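Local atomic coordinates of Ton_1535 (Thermococcus onnurineus, PDB entry 3ZPJ), a protein that is of unknown function but folds as an all-helical alpha-solenoid whose regular right-handed winding is interrupted by a left-handed helical turn. Residues A[207-212]-A[251-256]; A[242-247]-A[284-289]. All coordinates share one frame; numbering follows the deposited sequence.

Contact 1. Residues A[207-212]-A[251-256]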
loop_
_atom_site.group_PDB
_atom_site.type_symbol
_atom_site.label_atom_id
_atom_site.label_comp_id
_atom_site.label_asym_id
_atom_site.label_seq_id
_atom_site.Cartn_x
_atom_site.Cartn_y
_atom_site.Cartn_z
ATOM N N ALA A 207 -3.395 -3.979 5.796
ATOM C CA ALA A 207 -4.024 -3.129 4.794
ATOM C C ALA A 207 -5.556 -3.202 4.883
ATOM O O ALA A 207 -6.236 -2.202 4.684
ATOM C CB ALA A 207 -3.555 -3.487 3.382
ATOM N N LYS A 208 -6.085 -4.386 5.182
ATOM C CA LYS A 208 -7.531 -4.574 5.288
ATOM C C LYS A 208 -8.105 -3.896 6.521
ATOM O O LYS A 208 -9.209 -3.373 6.480
ATOM C CB LYS A 208 -7.900 -6.062 5.320
ATOM C CG LYS A 208 -8.193 -6.660 3.967
ATOM C CD LYS A 208 -8.314 -8.178 4.049
ATOM C CE LYS A 208 -8.302 -8.801 2.654
ATOM N NZ LYS A 208 -8.211 -10.304 2.696
ATOM N N THR A 209 -7.350 -3.913 7.614
ATOM C CA THR A 209 -7.814 -3.376 8.887
ATOM C C THR A 209 -7.737 -1.855 8.874
ATOM O O THR A 209 -8.684 -1.166 9.258
ATOM C CB THR A 209 -6.948 -3.870 10.050
ATOM O OG1 THR A 209 -6.828 -5.301 9.996
ATOM C CG2 THR A 209 -7.562 -3.445 11.388
ATOM N N VAL A 210 -6.594 -1.333 8.454
ATOM C CA VAL A 210 -6.402 0.113 8.371
ATOM C C VAL A 210 -6.482 0.499 6.891
ATOM O O VAL A 210 -5.466 0.544 6.185
ATOM C CB VAL A 210 -5.045 0.512 8.958
ATOM C CG1 VAL A 210 -4.947 2.016 9.069
ATOM C CG2 VAL A 210 -4.868 -0.106 10.331
ATOM N N TYR A 211 -7.706 0.758 6.441
ATOM C CA TYR A 211 -8.039 0.835 5.030
ATOM C C TYR A 211 -8.248 2.271 4.582
ATOM O O TYR A 211 -7.575 2.742 3.671
ATOM C CB TYR A 211 -9.318 0.037 4.759
ATOM C CG TYR A 211 -9.602 -0.199 3.292
ATOM C CD1 TYR A 211 -9.022 -1.267 2.626
ATOM C CD2 TYR A 211 -10.468 0.636 2.575
ATOM C CE1 TYR A 211 -9.283 -1.501 1.291
ATOM C CE2 TYR A 211 -10.735 0.408 1.224
ATOM C CZ TYR A 211 -10.125 -0.671 0.597
ATOM O OH TYR A 211 -10.342 -0.936 -0.729
ATOM N N ASP A 212 -9.197 2.956 5.214
ATOM C CA ASP A 212 -9.533 4.326 4.834
ATOM C C ASP A 212 -8.352 5.262 5.052
ATOM O O ASP A 212 -8.050 6.097 4.200
ATOM C CB ASP A 212 -10.755 4.822 5.612
ATOM C CG ASP A 212 -12.023 4.014 5.309
ATOM O OD1 ASP A 212 -12.088 2.825 5.697
ATOM O OD2 ASP A 212 -12.961 4.573 4.696
ATOM N N ALA A 251 -6.793 1.216 16.452
ATOM C CA ALA A 251 -7.030 0.504 17.704
ATOM C C ALA A 251 -7.270 -0.974 17.395
ATOM O O ALA A 251 -6.790 -1.854 18.101
ATOM C CB ALA A 251 -8.211 1.096 18.441
ATOM N N LEU A 252 -7.997 -1.237 16.319
ATOM C CA LEU A 252 -8.325 -2.601 15.942
ATOM C C LEU A 252 -7.062 -3.380 15.555
ATOM O O LEU A 252 -6.908 -4.558 15.873
ATOM C CB LEU A 252 -9.334 -2.598 14.788
ATOM C CG LEU A 252 -9.923 -3.950 14.396
ATOM C CD1 LEU A 252 -10.498 -4.652 15.627
ATOM C CD2 LEU A 252 -10.984 -3.750 13.335
ATOM N N TRP A 253 -6.148 -2.720 14.869
ATOM C CA TRP A 253 -4.925 -3.405 14.482
ATOM C C TRP A 253 -4.058 -3.663 15.721
ATOM O O TRP A 253 -3.470 -4.734 15.875
ATOM C CB TRP A 253 -4.146 -2.631 13.409
ATOM C CG TRP A 253 -2.860 -3.312 13.134
ATOM C CD1 TRP A 253 -1.620 -2.935 13.561
ATOM C CD2 TRP A 253 -2.688 -4.536 12.424
ATOM N NE1 TRP A 253 -0.677 -3.844 13.143
ATOM C CE2 TRP A 253 -1.310 -4.837 12.439
ATOM C CE3 TRP A 253 -3.563 -5.401 11.753
ATOM C CZ2 TRP A 253 -0.790 -5.971 11.824
ATOM C CZ3 TRP A 253 -3.054 -6.526 11.160
ATOM C CH2 TRP A 253 -1.675 -6.801 11.190
ATOM N N MET A 254 -4.012 -2.690 16.622
ATOM C CA MET A 254 -3.255 -2.849 17.848
ATOM C C MET A 254 -3.818 -4.034 18.629
ATOM O O MET A 254 -3.074 -4.793 19.265
ATOM C CB MET A 254 -3.298 -1.554 18.674
ATOM C CG MET A 254 -2.745 -0.350 17.925
ATOM S SD MET A 254 -2.759 1.164 18.863
ATOM C CE MET A 254 -1.740 0.632 20.194
ATOM N N LYS A 255 -5.135 -4.194 18.570
ATOM C CA LYS A 255 -5.808 -5.234 19.336
ATOM C C LYS A 255 -5.399 -6.586 18.794
ATOM O O LYS A 255 -5.254 -7.539 19.540
ATOM C CB LYS A 255 -7.319 -5.073 19.238
ATOM C CG LYS A 255 -8.145 -6.052 20.075
ATOM C CD LYS A 255 -9.608 -5.925 19.673
ATOM C CE LYS A 255 -10.419 -7.171 20.027
ATOM N NZ LYS A 255 -10.708 -7.239 21.493
ATOM N N ARG A 256 -5.190 -6.651 17.486
ATOM C CA ARG A 256 -4.904 -7.906 16.821
ATOM C C ARG A 256 -3.433 -8.343 16.920
ATOM O O ARG A 256 -3.123 -9.529 16.798
ATOM C CB ARG A 256 -5.393 -7.824 15.380
ATOM C CG ARG A 256 -6.909 -7.709 15.361
ATOM C CD ARG A 256 -7.502 -7.537 13.978
ATOM N NE ARG A 256 -8.957 -7.694 14.024
ATOM C CZ ARG A 256 -9.768 -7.450 13.000
ATOM N NH1 ARG A 256 -9.269 -7.026 11.846
ATOM N NH2 ARG A 256 -11.076 -7.628 13.126
#
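Thr209, in the last turn of helix 194-209, carries most of this contact and turns its two branches to different jobs. Thr209 CG2 stands anti to the backbone N and packs between Leu252 and the backbone of Trp253, 3.9 Å from Leu252 CG and 3.8 Å from Trp253 N. OG1, beside the backbone N (chi1 -51°), turns back to bond the carbonyl O of Glu205 one turn earlier; with that bond made, a threonine can be buried here while offering a methyl to its neighbours. Thr209 OG1 also meets the indole at its edge, 3.7 Å from Trp253 CE3. Helices 194-209 and 240-256 belong to an alpha-solenoid, and the contact joins the C-terminal end of the first to the last turns of the second. Trp253 has CG anti to the backbone N (chi1 175°), which places its indole against Lys202, Glu205 and Leu206 of helix 194-209. Val210, the first residue to leave helical geometry, adds CG2 at 4.0 Å from Trp253 CB, a beta-branched apolar group suited to the buried helix end. Arg256 stretches its chain from CG to NE so that the guanidinium lies over Leu252 CG. There Arg256 NH1 points tip to tip at Thr209 OG1, 3.5 Å away without a hydrogen bond, while NH2 forms a salt bridge with Glu292 of helix 280-293.

Contact 2. Residues A[242-247]-A[284-289]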
loop_
_atom_site.group_PDB
_atom_site.type_symbol
_atom_site.label_atom_id
_atom_site.label_comp_id
_atom_site.label_asym_id
_atom_site.label_seq_id
_atom_site.Cartn_x
_atom_site.Cartn_y
_atom_site.Cartn_z
ATOM N N MET A 242 -13.381 10.976 9.440
ATOM C CA MET A 242 -12.261 10.180 8.952
ATOM C C MET A 242 -11.229 9.976 10.057
ATOM O O MET A 242 -10.630 8.913 10.165
ATOM C CB MET A 242 -11.618 10.801 7.709
ATOM C CG MET A 242 -12.389 10.538 6.425
ATOM S SD MET A 242 -11.809 11.548 5.038
ATOM C CE MET A 242 -10.776 10.373 4.175
ATOM N N ARG A 243 -11.043 10.987 10.893
ATOM C CA ARG A 243 -10.119 10.867 12.015
ATOM C C ARG A 243 -10.609 9.867 13.060
ATOM O O ARG A 243 -9.818 9.183 13.709
ATOM C CB ARG A 243 -9.891 12.215 12.688
ATOM C CG ARG A 243 -8.817 12.133 13.743
ATOM C CD ARG A 243 -8.506 13.460 14.363
ATOM N NE ARG A 243 -7.975 13.263 15.709
ATOM C CZ ARG A 243 -7.697 14.245 16.559
ATOM N NH1 ARG A 243 -7.883 15.511 16.200
ATOM N NH2 ARG A 243 -7.222 13.956 17.764
ATOM N N LEU A 244 -11.923 9.797 13.225
ATOM C CA LEU A 244 -12.515 8.852 14.142
ATOM C C LEU A 244 -12.324 7.432 13.613
ATOM O O LEU A 244 -11.814 6.562 14.324
ATOM C CB LEU A 244 -13.996 9.173 14.359
ATOM C CG LEU A 244 -14.787 8.289 15.324
ATOM C CD1 LEU A 244 -13.964 7.934 16.533
ATOM C CD2 LEU A 244 -16.062 9.018 15.768
ATOM N N ILE A 245 -12.737 7.198 12.373
ATOM C CA ILE A 245 -12.627 5.872 11.787
ATOM C C ILE A 245 -11.167 5.434 11.807
ATOM O O ILE A 245 -10.858 4.295 12.145
ATOM C CB ILE A 245 -13.163 5.822 10.334
ATOM C CG1 ILE A 245 -14.662 5.538 10.316
ATOM C CG2 ILE A 245 -12.491 4.707 9.540
ATOM C CD1 ILE A 245 -15.499 6.653 10.793
ATOM N N GLY A 246 -10.270 6.353 11.477
ATOM C CA GLY A 246 -8.865 6.007 11.346
ATOM C C GLY A 246 -8.297 5.581 12.682
ATOM O O GLY A 246 -7.566 4.590 12.783
ATOM N N GLU A 247 -8.639 6.328 13.722
ATOM C CA GLU A 247 -8.178 5.978 15.057
ATOM C C GLU A 247 -8.733 4.615 15.475
ATOM O O GLU A 247 -8.008 3.796 16.030
ATOM C CB GLU A 247 -8.485 7.094 16.056
ATOM C CG GLU A 247 -7.598 8.339 15.858
ATOM C CD GLU A 247 -7.991 9.538 16.723
ATOM O OE1 GLU A 247 -9.103 9.553 17.296
ATOM O OE2 GLU A 247 -7.182 10.482 16.830
ATOM N N GLN A 284 -22.745 2.901 10.043
ATOM C CA GLN A 284 -22.574 1.472 9.829
ATOM C C GLN A 284 -21.138 1.049 10.048
ATOM O O GLN A 284 -20.859 0.037 10.688
ATOM C CB GLN A 284 -23.010 1.106 8.419
ATOM C CG GLN A 284 -24.462 1.445 8.162
ATOM C CD GLN A 284 -24.801 1.451 6.698
ATOM O OE1 GLN A 284 -24.063 0.903 5.879
ATOM N NE2 GLN A 284 -25.920 2.074 6.353
ATOM N N HIS A 285 -20.224 1.842 9.515
ATOM C CA HIS A 285 -18.812 1.509 9.569
ATOM C C HIS A 285 -18.308 1.517 11.017
ATOM O O HIS A 285 -17.600 0.600 11.453
ATOM C CB HIS A 285 -18.012 2.492 8.707
ATOM C CG HIS A 285 -16.595 2.068 8.472
ATOM N ND1 HIS A 285 -16.146 0.796 8.748
ATOM C CD2 HIS A 285 -15.532 2.750 7.982
ATOM C CE1 HIS A 285 -14.861 0.710 8.440
ATOM N NE2 HIS A 285 -14.466 1.881 7.978
ATOM N N ILE A 286 -18.685 2.553 11.760
ATOM C CA ILE A 286 -18.264 2.668 13.146
ATOM C C ILE A 286 -18.854 1.538 13.995
ATOM O O ILE A 286 -18.174 1.004 14.882
ATOM C CB ILE A 286 -18.608 4.052 13.708
ATOM C CG1 ILE A 286 -17.709 5.102 13.063
ATOM C CG2 ILE A 286 -18.441 4.087 15.214
ATOM C CD1 ILE A 286 -18.173 6.530 13.258
ATOM N N ALA A 287 -20.100 1.159 13.696
ATOM C CA ALA A 287 -20.758 0.058 14.399
ATOM C C ALA A 287 -20.014 -1.260 14.198
ATOM O O ALA A 287 -19.845 -2.055 15.121
ATOM C CB ALA A 287 -22.221 -0.071 13.963
ATOM N N ARG A 288 -19.548 -1.489 12.982
ATOM C CA ARG A 288 -18.807 -2.703 12.707
ATOM C C ARG A 288 -17.463 -2.650 13.434
ATOM O O ARG A 288 -17.056 -3.631 14.070
ATOM C CB ARG A 288 -18.624 -2.865 11.199
ATOM C CG ARG A 288 -17.728 -4.008 10.763
ATOM C CD ARG A 288 -17.161 -3.689 9.386
ATOM N NE ARG A 288 -18.214 -3.151 8.515
ATOM C CZ ARG A 288 -18.033 -2.230 7.567
ATOM N NH1 ARG A 288 -16.825 -1.722 7.344
ATOM N NH2 ARG A 288 -19.070 -1.815 6.842
ATOM N N LEU A 289 -16.788 -1.502 13.357
ATOM C CA LEU A 289 -15.476 -1.355 13.995
ATOM C C LEU A 289 -15.564 -1.605 15.488
ATOM O O LEU A 289 -14.777 -2.368 16.035
ATOM C CB LEU A 289 -14.858 0.018 13.715
ATOM C CG LEU A 289 -14.273 0.151 12.304
ATOM C CD1 LEU A 289 -13.965 1.595 11.955
ATOM C CD2 LEU A 289 -13.029 -0.684 12.202
#
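Glu247 OE2 is the best-held polar atom here, with two partners, one firm and one weak: a nearly straight bond (170°) from Arg243 NE at 3.1 Å, and a long, weak ion pair with Lys268 NZ. The firm salt bridge joins residues one turn apart on helix 240-256 of the alpha-solenoid; the carboxylate oxygen lies almost in the guanidinium plane, although NE meets it from above the carboxylate plane. Lys268 NZ also lies near Arg243 NH2, a like-charge approach that the carboxylate of Glu247 would probably ease. The contact itself is apolar and joins helices 240-256 and 280-293, whose segments run nearly parallel, at 21°, with axes 10.5 Å apart. Ile245 dominates it. Its CG1 is anti to the carbonyl carbon, and the chain then bends at chi2 (71°) to bring Ile245 CD1 to 3.5 Å from Ile286 CG1. Ile286 crosses it at about a right angle, its own chain straightened by an anti chi2 so that Ile286 CD1 also reaches Leu244 CD2 at 4.1 Å. Replacing Ile245 with an alanine would remove CG1, CG2 and CD1, and would probably leave Ile286 and the His285 ring poorly packed against this helix. His285 suits the margin of this apolar patch, since His285 CD2 can pack obliquely against Ile245 CG1, 3.7 Å away, while NE2 makes a weak hydrogen bond to Asp212 OD1. Leu289 CD1 covers one face of the His285 imidazole, 3.7 Å above its plane and offset toward the rim.

How the contacts relate
Helix 240-256 serves both contacts: residues 242-247 meet helix 280-293 in contact 2, and residues 251-256, further toward its C-terminal end, meet the end of helix 194-209 in contact 1. The centres are 11 Å apart, and the segments alternate along the chain. Leu252 and Asp212 of contact 1 make the junctions. Leu252 CD2 packs 3.9 Å from Leu289 CD2, bringing helix 280-293 against the C-terminal part of helix 240-256. Asp212, just beyond the helix end, has CB 4.3 Å from Ile245 CG2, and its weak bond from Asp212 OD1 to His285 NE2 spans 3.4 Å. Glu249, on helix 240-256 between residues 247 and 251, accepts a hydrogen bond from Tyr211 N and touches His285.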